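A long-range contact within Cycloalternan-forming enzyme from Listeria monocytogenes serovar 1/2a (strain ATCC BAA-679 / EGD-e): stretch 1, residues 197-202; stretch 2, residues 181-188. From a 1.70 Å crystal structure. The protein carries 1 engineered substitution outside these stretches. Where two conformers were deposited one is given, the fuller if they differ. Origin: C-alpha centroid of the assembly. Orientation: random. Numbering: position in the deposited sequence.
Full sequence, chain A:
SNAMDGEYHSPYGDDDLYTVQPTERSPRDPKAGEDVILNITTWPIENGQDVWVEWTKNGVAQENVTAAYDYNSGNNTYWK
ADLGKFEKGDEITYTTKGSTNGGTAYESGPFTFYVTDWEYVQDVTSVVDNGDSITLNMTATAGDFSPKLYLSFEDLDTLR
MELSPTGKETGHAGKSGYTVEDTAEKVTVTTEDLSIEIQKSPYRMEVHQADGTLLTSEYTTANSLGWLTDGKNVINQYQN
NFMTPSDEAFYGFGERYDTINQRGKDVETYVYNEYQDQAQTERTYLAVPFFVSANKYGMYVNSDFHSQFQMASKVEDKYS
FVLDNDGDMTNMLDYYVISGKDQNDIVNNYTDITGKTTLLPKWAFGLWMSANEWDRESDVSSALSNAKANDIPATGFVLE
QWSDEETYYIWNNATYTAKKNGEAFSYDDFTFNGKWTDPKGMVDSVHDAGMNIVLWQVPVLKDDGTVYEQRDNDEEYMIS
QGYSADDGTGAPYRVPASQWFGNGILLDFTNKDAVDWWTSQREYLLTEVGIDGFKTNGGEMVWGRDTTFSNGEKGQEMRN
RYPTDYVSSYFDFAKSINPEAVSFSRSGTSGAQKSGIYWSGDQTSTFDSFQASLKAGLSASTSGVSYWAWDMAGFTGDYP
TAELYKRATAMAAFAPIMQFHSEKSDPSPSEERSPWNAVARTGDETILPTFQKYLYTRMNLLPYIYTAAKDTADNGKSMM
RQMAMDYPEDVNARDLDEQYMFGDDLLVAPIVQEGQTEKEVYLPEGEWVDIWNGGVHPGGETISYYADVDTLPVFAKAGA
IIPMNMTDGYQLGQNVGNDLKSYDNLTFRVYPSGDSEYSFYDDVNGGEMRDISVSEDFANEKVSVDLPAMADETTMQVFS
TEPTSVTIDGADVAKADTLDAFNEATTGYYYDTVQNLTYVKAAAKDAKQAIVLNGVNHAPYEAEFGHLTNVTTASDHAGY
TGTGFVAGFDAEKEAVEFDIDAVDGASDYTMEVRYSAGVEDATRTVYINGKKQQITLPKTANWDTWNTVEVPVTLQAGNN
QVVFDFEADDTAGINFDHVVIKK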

ATOM      1  N   GLU A 197       0.789 -20.213  25.955  1.00 20.12           N
ATOM      2  CA  GLU A 197       0.925 -20.448  27.391  1.00 21.28           C
ATOM      3  C   GLU A 197      -0.054 -19.570  28.131  1.00 20.80           C
ATOM      4  O   GLU A 197       0.051 -18.335  28.082  1.00 20.12           O
ATOM      5  CB  GLU A 197       2.340 -20.128  27.867  1.00 23.53           C
ATOM      6  CG  GLU A 197       3.415 -21.043  27.333  1.00 26.71           C
ATOM      7  CD  GLU A 197       4.787 -20.696  27.876  1.00 29.63           C
ATOM      8  OE1 GLU A 197       4.928 -20.461  29.103  1.00 32.01           O
ATOM      9  OE2 GLU A 197       5.731 -20.679  27.069  1.00 31.50           O
ATOM     10  N   ILE A 198      -1.003 -20.198  28.823  1.00 20.39           N
ATOM     11  CA  ILE A 198      -2.077 -19.457  29.500  1.00 20.60           C
ATOM     12  C   ILE A 198      -2.013 -19.733  31.005  1.00 21.26           C
ATOM     13  O   ILE A 198      -2.302 -20.841  31.438  1.00 21.15           O
ATOM     14  CB  ILE A 198      -3.470 -19.824  28.935  1.00 20.34           C
ATOM     15  CG1 ILE A 198      -3.547 -19.508  27.432  1.00 20.59           C
ATOM     16  CG2 ILE A 198      -4.595 -19.095  29.678  1.00 20.34           C
ATOM     17  CD1 ILE A 198      -4.545 -20.381  26.719  1.00 20.80           C
ATOM     18  N   GLN A 199      -1.614 -18.728  31.779  1.00 21.98           N
ATOM     19  CA  GLN A 199      -1.734 -18.820  33.246  1.00 23.48           C
ATOM     20  C   GLN A 199      -3.213 -18.732  33.605  1.00 22.42           C
ATOM     21  O   GLN A 199      -3.969 -18.029  32.928  1.00 21.29           O
ATOM     22  CB  GLN A 199      -0.915 -17.736  33.959  1.00 25.61           C
ATOM     23  CG  GLN A 199       0.610 -17.889  33.849  1.00 28.86           C
ATOM     24  CD  GLN A 199       1.201 -19.183  34.449  1.00 31.17           C
ATOM     25  OE1 GLN A 199       0.675 -19.765  35.415  1.00 33.07           O
ATOM     26  NE2 GLN A 199       2.317 -19.634  33.874  1.00 32.59           N
ATOM     27  N   LYS A 200      -3.634 -19.478  34.629  1.00 22.12           N
ATOM     28  CA  LYS A 200      -5.048 -19.539  34.974  1.00 22.21           C
ATOM     29  C   LYS A 200      -5.498 -18.550  36.041  1.00 22.77           C
ATOM     30  O   LYS A 200      -6.649 -18.153  36.048  1.00 22.91           O
ATOM     31  CB  LYS A 200      -5.440 -20.949  35.406  1.00 22.61           C
ATOM     32  CG  LYS A 200      -5.396 -21.963  34.278  1.00 22.19           C
ATOM     33  CD  LYS A 200      -5.952 -23.275  34.786  1.00 23.23           C
ATOM     34  CE  LYS A 200      -5.999 -24.312  33.689  1.00 23.14           C
ATOM     35  NZ  LYS A 200      -6.556 -25.581  34.249  1.00 24.02           N
ATOM     36  N   SER A 201      -4.606 -18.169  36.951  1.00 23.35           N
ATOM     37  CA  SER A 201      -4.998 -17.345  38.084  1.00 24.49           C
ATOM     38  C   SER A 201      -3.905 -16.333  38.446  1.00 24.84           C
ATOM     39  O   SER A 201      -2.965 -16.687  39.153  1.00 25.96           O
ATOM     40  CB  SER A 201      -5.363 -18.236  39.281  1.00 26.01           C
ATOM     41  OG  SER A 201      -5.797 -17.446  40.381  1.00 28.18           O
ATOM     42  N   PRO A 202      -4.011 -15.084  37.980  1.00 24.11           N
ATOM     43  CA  PRO A 202      -5.072 -14.623  37.073  1.00 22.98           C
ATOM     44  C   PRO A 202      -4.829 -15.063  35.627  1.00 21.80           C
ATOM     45  O   PRO A 202      -3.683 -15.408  35.259  1.00 21.89           O
ATOM     46  CB  PRO A 202      -4.991 -13.098  37.194  1.00 23.18           C
ATOM     47  CG  PRO A 202      -3.576 -12.834  37.553  1.00 23.89           C
ATOM     48  CD  PRO A 202      -3.172 -13.965  38.453  1.00 24.73           C
TER
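Stretch 2 181-188: EDTAEKVT

Stretch 2 folds back on itself before it meets stretch 1. Residues 181-182 and 186-188 are both strand, and the loop between them is closed by backbone hydrogen bonds from Glu181 N to Thr188 O (2.9 Å), from Thr188 N to Glu181 O (2.9 Å) and from Thr183 N to Lys186 O (2.8 Å). Thr183 OG1 adds a side-chain bond to Lys186 O at 2.9 Å. The second arm, 186-188, lies beside strand 197-200 of stretch 1. Their axes approach to 4.8 Å, and their N-to-C directions differ by 163°, so the pairing is antiparallel with a modest departure from exact opposition.

The register follows from the CA separations: Glu197 faces Thr188 at 4.6 Å CA to CA, Ile198 faces Val187 at 5.2 Å, and Gln199 faces Lys186 at 4.5 Å. Ile198 and Val187 form the hydrogen-bonded pair. Ile198 N donates to Val187 O at 2.9 Å with an N-H...O angle of 154°, and Val187 N returns a bond to Ile198 O at 2.9 Å and 165°. The flanking pairs are of the non-hydrogen-bonded type. Ile198 O also receives a CA-H...O contact from Lys186 CA at 3.3 Å. Beyond the last bridge, Lys200 N donates to Glu185 O at 2.9 Å and 157°, carrying the backbone contact into the loop of stretch 2. Water 2 extends it: the water accepts from Ser201 N at 2.9 Å and its oxygen lies 2.9 Å from Glu185 O.

Side chains alternate across the sheet as strand geometry requires. The buried pair Ile198 and Val187 share one face, where Ile198 CB and Val187 CG1 pack at 3.8 Å. Glu197, Gln199, Lys186 and Thr188 occupy the other.

Two salt bridges supply the charged contacts. On the face of Glu197 and Lys186, the lysine is extended, with all four chi angles near 180°, and its NZ reaches Glu197 OE1 at 2.8 Å. This link is diagonal, since Glu197 is paired through its backbone with Thr188.

Lys200 points its CA-to-CB bond toward stretch 2 and has 101 Å² covered by it, the largest such area of any residue here. After an m chi1, its remaining chi angles are t, and this reach brings NZ to Asp182 OD1 at 2.6 Å, the second salt bridge, and to Thr183 O at 2.9 Å, a hydrogen bond. Along the way its CE passes Val187 CB at 4.2 Å. Together the stretches bury 508 Å², both sides summed.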

ATOM      1  N   GLU A 181      -1.703 -29.336  27.268  0.50 23.62           N
ATOM      2  CA  GLU A 181      -1.169 -29.737  28.559  0.50 24.90           C
ATOM      3  C   GLU A 181      -1.863 -28.877  29.609  0.50 24.64           C
ATOM      4  O   GLU A 181      -1.528 -27.700  29.777  0.50 23.94           O
ATOM      5  CB  GLU A 181       0.346 -29.534  28.587  0.50 25.81           C
ATOM      6  CG  GLU A 181       1.013 -29.919  29.897  0.50 27.62           C
ATOM      7  CD  GLU A 181       1.181 -31.421  30.078  0.50 29.04           C
ATOM      8  OE1 GLU A 181       0.618 -32.208  29.284  0.50 29.36           O
ATOM      9  OE2 GLU A 181       1.889 -31.818  31.028  0.50 30.51           O
ATOM     10  N   ASP A 182      -2.859 -29.458  30.276  1.00 24.97           N
ATOM     11  CA  ASP A 182      -3.694 -28.744  31.242  1.00 25.70           C
ATOM     12  C   ASP A 182      -3.253 -29.120  32.649  1.00 27.17           C
ATOM     13  O   ASP A 182      -3.184 -30.304  32.988  1.00 28.02           O
ATOM     14  CB  ASP A 182      -5.163 -29.117  31.003  1.00 25.89           C
ATOM     15  CG  ASP A 182      -6.131 -28.304  31.831  1.00 26.75           C
ATOM     16  OD1 ASP A 182      -5.730 -27.276  32.419  1.00 27.14           O
ATOM     17  OD2 ASP A 182      -7.325 -28.677  31.867  1.00 26.69           O
ATOM     18  N   THR A 183      -2.922 -28.110  33.451  1.00 27.35           N
ATOM     19  CA  THR A 183      -2.467 -28.306  34.836  1.00 28.96           C
ATOM     20  C   THR A 183      -3.264 -27.385  35.765  1.00 28.95           C
ATOM     21  O   THR A 183      -4.056 -26.570  35.298  1.00 27.94           O
ATOM     22  CB  THR A 183      -0.945 -28.030  35.001  1.00 29.70           C
ATOM     23  OG1 THR A 183      -0.700 -26.616  34.995  1.00 29.70           O
ATOM     24  CG2 THR A 183      -0.118 -28.702  33.898  1.00 30.01           C
ATOM     25  N   ALA A 184      -3.030 -27.496  37.074  1.00 30.37           N
ATOM     26  CA  ALA A 184      -3.758 -26.692  38.058  1.00 30.85           C
ATOM     27  C   ALA A 184      -3.594 -25.193  37.828  1.00 30.29           C
ATOM     28  O   ALA A 184      -4.555 -24.430  37.974  1.00 30.25           O
ATOM     29  CB  ALA A 184      -3.331 -27.065  39.474  1.00 32.70           C
ATOM     30  N   GLU A 185      -2.386 -24.786  37.443  1.00 30.20           N
ATOM     31  CA  GLU A 185      -2.028 -23.371  37.373  1.00 30.03           C
ATOM     32  C   GLU A 185      -1.981 -22.806  35.957  1.00 27.45           C
ATOM     33  O   GLU A 185      -1.993 -21.592  35.783  1.00 26.35           O
ATOM     34  CB  GLU A 185      -0.681 -23.114  38.057  1.00 32.47           C
ATOM     35  CG  GLU A 185      -0.559 -23.676  39.470  1.00 36.36           C
ATOM     36  CD  GLU A 185       0.062 -25.079  39.522  1.00 39.35           C
ATOM     37  OE1 GLU A 185      -0.092 -25.885  38.553  1.00 40.39           O
ATOM     38  OE2 GLU A 185       0.717 -25.384  40.554  1.00 42.33           O
ATOM     39  N   LYS A 186      -1.901 -23.684  34.957  1.00 26.30           N
ATOM     40  CA  LYS A 186      -1.541 -23.266  33.599  1.00 24.90           C
ATOM     41  C   LYS A 186      -2.095 -24.239  32.567  1.00 23.51           C
ATOM     42  O   LYS A 186      -2.196 -25.426  32.828  1.00 24.25           O
ATOM     43  CB  LYS A 186      -0.017 -23.238  33.504  1.00 26.07           C
ATOM     44  CG  LYS A 186       0.552 -22.586  32.265  1.00 26.75           C
ATOM     45  CD  LYS A 186       2.049 -22.837  32.240  1.00 28.61           C
ATOM     46  CE  LYS A 186       2.681 -22.065  31.101  1.00 28.78           C
ATOM     47  NZ  LYS A 186       4.160 -22.174  31.165  1.00 30.43           N
ATOM     48  N   VAL A 187      -2.458 -23.729  31.392  1.00 21.85           N
ATOM     49  CA  VAL A 187      -2.765 -24.599  30.254  1.00 20.69           C
ATOM     50  C   VAL A 187      -1.890 -24.149  29.088  1.00 20.00           C
ATOM     51  O   VAL A 187      -1.768 -22.950  28.842  1.00 19.38           O
ATOM     52  CB  VAL A 187      -4.287 -24.640  29.913  1.00 20.36           C
ATOM     53  CG1 VAL A 187      -4.872 -23.242  29.716  1.00 19.84           C
ATOM     54  CG2 VAL A 187      -4.563 -25.532  28.708  1.00 20.22           C
ATOM     55  N   THR A 188      -1.260 -25.117  28.420  1.00 19.70           N
ATOM     56  CA  THR A 188      -0.418 -24.841  27.263  1.00 19.29           C
ATOM     57  C   THR A 188      -1.010 -25.542  26.061  1.00 18.72           C
ATOM     58  O   THR A 188      -1.303 -26.731  26.120  1.00 18.96           O
ATOM     59  CB  THR A 188       1.036 -25.282  27.505  1.00 20.16           C
ATOM     60  OG1 THR A 188       1.525 -24.619  28.677  1.00 20.72           O
ATOM     61  CG2 THR A 188       1.936 -24.940  26.294  1.00 20.30           C
TER
HETATM   62  O   HOH W   1      -9.354 -27.517  33.433  1.00 23.97           O
HETATM   63  O   HOH W   2      -1.986 -19.325  37.542  1.00 27.61           O